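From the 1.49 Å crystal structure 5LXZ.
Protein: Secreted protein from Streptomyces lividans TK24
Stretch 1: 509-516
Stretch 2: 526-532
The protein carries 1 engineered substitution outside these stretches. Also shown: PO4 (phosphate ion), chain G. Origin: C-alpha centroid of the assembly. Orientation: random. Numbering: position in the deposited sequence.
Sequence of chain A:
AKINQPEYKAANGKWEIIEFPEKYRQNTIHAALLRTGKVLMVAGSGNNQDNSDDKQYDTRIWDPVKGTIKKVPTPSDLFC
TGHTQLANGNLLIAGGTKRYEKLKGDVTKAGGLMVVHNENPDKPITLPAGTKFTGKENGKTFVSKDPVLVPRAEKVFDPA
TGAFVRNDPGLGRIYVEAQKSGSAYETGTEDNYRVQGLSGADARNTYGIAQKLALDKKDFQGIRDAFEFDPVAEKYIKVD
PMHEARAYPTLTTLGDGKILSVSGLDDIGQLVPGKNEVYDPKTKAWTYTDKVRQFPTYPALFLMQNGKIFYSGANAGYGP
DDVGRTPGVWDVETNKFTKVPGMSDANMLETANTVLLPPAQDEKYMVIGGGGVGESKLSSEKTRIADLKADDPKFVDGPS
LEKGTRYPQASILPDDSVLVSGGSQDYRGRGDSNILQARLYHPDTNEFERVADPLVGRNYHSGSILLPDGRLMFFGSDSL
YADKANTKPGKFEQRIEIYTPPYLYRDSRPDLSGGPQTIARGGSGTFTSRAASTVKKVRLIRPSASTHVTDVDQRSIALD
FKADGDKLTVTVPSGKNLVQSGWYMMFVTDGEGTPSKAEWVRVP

Stretch 1 509-516: RPDLSGGP
Stretch 2 (526-532) TFTSRAA

The two stretches form a short antiparallel contact in which one backbone bridge is flanked by an aspartate whose carboxylate accepts two amides of a turn at one end and by a phenylalanine packed against glycines at the other. They run 170° apart, with CA atoms paired Pro-510 to Ala-531 (5.4 Å), Leu-512 to Ser-529 (4.8 Å), Ser-513 to Thr-528 (5.2 Å) and Gly-514 to Phe-527 (4.8 Å); together they bury 462 Å².

Stretch 1 has no regular secondary structure, but Pro-510 (phi/psi -60/139), Asp-511 (-82/155), Leu-512 (-157/125) and Ser-513 (-141/167) are extended, as are Phe-527 (-125/162) and Thr-528 (-101/129) in the strand 526-528. Ser-513 and Thr-528 make the single bridge: Ser-513 N donates to Thr-528 O and Thr-528 N to Ser-513 O, both at 2.9 Å. Thr-528 O also receives a CA-H...O contact from Leu-512 CA at 3.4 Å.

Beyond the strand, Ser-529 (-144/117) to Ala-532 form a type I turn, with Arg-530 at -56/-31, Ala-531 at -91/22 and Ala-532 N bonded to Ser-529 O at 3.0 Å. Asp-511, whose CB points toward stretch 2, meets this turn with chi1 62° (p) and chi2 -61°. Its short side chain sets both carboxylate oxygens against the turn, and they accept two amides at once: Arg-530 N donates to OD2 at 2.7 Å and Ala-531 N to OD1 at 3.0 Å. Ser-529 OG, with chi1 t, donates to Asp-511 O at 2.7 Å. The Arg-530 side chain (m, t, m, chi4 -84°) reaches across so that Asp-511 OD2 lies over one guanidinium face, 3.9 Å from NH2, a long salt bridge of charges alone. The small methyl of Ala-531 fits against Pro-510, CB to CB 4.0 Å.

Water 1 links the centre, donating to Asp-511 OD2 (2.7 Å) and Thr-528 O (3.3 Å) and accepting from Ser-513 OG (3.0 Å; chi1 p).

At the other end, buried Phe-527 has chi1 -66° (m) and chi2 79°. Leu-512 (t, p) starts away from stretch 2, but its end returns, CD1 lying 3.8 Å from Phe-527 CB; both side chains are apolar and pack without polar demands. Gly-514, at 120/-10, passes close to the ring, its C 4.0 Å from Phe-527 CD2. An ideal CB there would sit 3.3 Å from CD2 and press on the preceding carbonyl oxygen, so glycine suits both ring and backbone. Gly-515 (-89/166) follows, its N 4.0 Å from Phe-527 CE2, before the cis peptide into Pro-516.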

# COMPACT_ATOMS: atom_id res chain seq x y z
N ARG A 509 13.81 -0.29 30.55
CA ARG A 509 14.31 0.08 29.26
C ARG A 509 15.34 1.21 29.40
O ARG A 509 15.34 1.95 30.41
CB ARG A 509 13.14 0.39 28.31
CG ARG A 509 12.31 1.59 28.66
CD ARG A 509 10.94 1.50 28.02
NE ARG A 509 11.02 1.43 26.56
CZ ARG A 509 9.99 1.52 25.74
NH1 ARG A 509 8.74 1.68 26.17
NH2 ARG A 509 10.22 1.45 24.47
N PRO A 510 16.27 1.32 28.44
CA PRO A 510 17.17 2.45 28.45
C PRO A 510 16.42 3.77 28.36
O PRO A 510 15.43 3.89 27.63
CB PRO A 510 18.06 2.25 27.22
CG PRO A 510 17.50 1.15 26.45
CD PRO A 510 16.50 0.43 27.29
N ASP A 511 16.87 4.74 29.13
CA ASP A 511 16.34 6.09 29.07
C ASP A 511 16.99 6.83 27.90
O ASP A 511 18.11 6.52 27.48
CB ASP A 511 16.62 6.82 30.39
CG ASP A 511 18.11 6.98 30.67
OD1 ASP A 511 18.82 5.94 30.79
OD2 ASP A 511 18.59 8.14 30.73
N LEU A 512 16.30 7.84 27.38
CA LEU A 512 16.83 8.64 26.29
C LEU A 512 16.15 10.00 26.28
O LEU A 512 14.92 10.09 26.27
CB LEU A 512 16.58 7.90 24.95
CG LEU A 512 17.16 8.56 23.71
CD1 LEU A 512 18.68 8.60 23.73
CD2 LEU A 512 16.65 7.80 22.49
N SER A 513 16.95 11.05 26.33
CA SER A 513 16.42 12.40 26.23
C SER A 513 17.36 13.24 25.40
O SER A 513 18.49 12.84 25.11
CB SER A 513 16.22 13.00 27.62
OG SER A 513 17.41 12.95 28.35
N GLY A 514 16.87 14.41 24.99
CA GLY A 514 17.64 15.31 24.12
C GLY A 514 17.00 15.64 22.79
O GLY A 514 17.49 16.53 22.09
N GLY A 515 15.90 14.95 22.43
CA GLY A 515 15.11 15.32 21.24
C GLY A 515 14.00 16.32 21.54
O GLY A 515 13.68 16.56 22.72
N PRO A 516 13.40 16.94 20.51
CA PRO A 516 13.76 16.69 19.10
C PRO A 516 15.01 17.44 18.68
O PRO A 516 15.36 18.47 19.28
CB PRO A 516 12.54 17.18 18.33
CG PRO A 516 12.01 18.29 19.18
CD PRO A 516 12.25 17.85 20.61
N THR A 526 24.18 14.71 20.13
CA THR A 526 24.42 14.12 21.44
C THR A 526 23.12 14.15 22.22
O THR A 526 22.38 15.13 22.23
CB THR A 526 25.57 14.87 22.15
OG1 THR A 526 26.76 14.75 21.38
CG2 THR A 526 25.86 14.28 23.53
N PHE A 527 22.86 13.03 22.87
CA PHE A 527 21.67 12.77 23.65
C PHE A 527 22.12 12.37 25.06
O PHE A 527 23.26 11.98 25.26
CB PHE A 527 20.88 11.62 23.01
CG PHE A 527 20.32 11.96 21.68
CD1 PHE A 527 21.12 11.93 20.55
CD2 PHE A 527 18.98 12.36 21.56
CE1 PHE A 527 20.59 12.26 19.30
CE2 PHE A 527 18.45 12.69 20.32
CZ PHE A 527 19.27 12.63 19.19
N THR A 528 21.19 12.44 25.99
CA THR A 528 21.43 11.95 27.35
C THR A 528 20.79 10.60 27.56
O THR A 528 19.59 10.42 27.30
CB THR A 528 20.89 12.95 28.37
OG1 THR A 528 21.54 14.21 28.16
CG2 THR A 528 21.13 12.50 29.82
N SER A 529 21.59 9.67 28.05
CA SER A 529 21.06 8.41 28.52
C SER A 529 21.88 7.98 29.73
O SER A 529 23.07 7.75 29.58
CB SER A 529 21.16 7.32 27.46
OG SER A 529 20.69 6.10 27.99
N ARG A 530 21.25 7.89 30.88
CA ARG A 530 21.92 7.27 32.05
C ARG A 530 22.40 5.85 31.73
O ARG A 530 23.45 5.41 32.22
CB ARG A 530 20.99 7.28 33.26
CG ARG A 530 20.73 8.69 33.78
CD ARG A 530 19.80 8.67 34.99
NE ARG A 530 18.45 8.21 34.63
CZ ARG A 530 17.47 8.96 34.11
NH1 ARG A 530 17.64 10.26 33.87
NH2 ARG A 530 16.30 8.40 33.83
N ALA A 531 21.68 5.16 30.84
CA ALA A 531 22.05 3.83 30.36
C ALA A 531 22.92 3.84 29.10
O ALA A 531 22.99 2.84 28.39
CB ALA A 531 20.78 3.04 30.10
N ALA A 532 23.60 4.95 28.81
CA ALA A 532 24.38 5.05 27.58
C ALA A 532 25.37 3.91 27.38
O ALA A 532 25.51 3.40 26.28
CB ALA A 532 25.08 6.40 27.46
P PO4 G . 6.37 1.87 28.89
O1 PO4 G . 5.95 2.91 29.90
O2 PO4 G . 5.94 2.41 27.51
O3 PO4 G . 7.86 1.62 28.96
O4 PO4 G . 5.73 0.54 29.20
O HOH W 1 17.47 10.37 29.83
O HOH W 2 20.29 15.54 26.31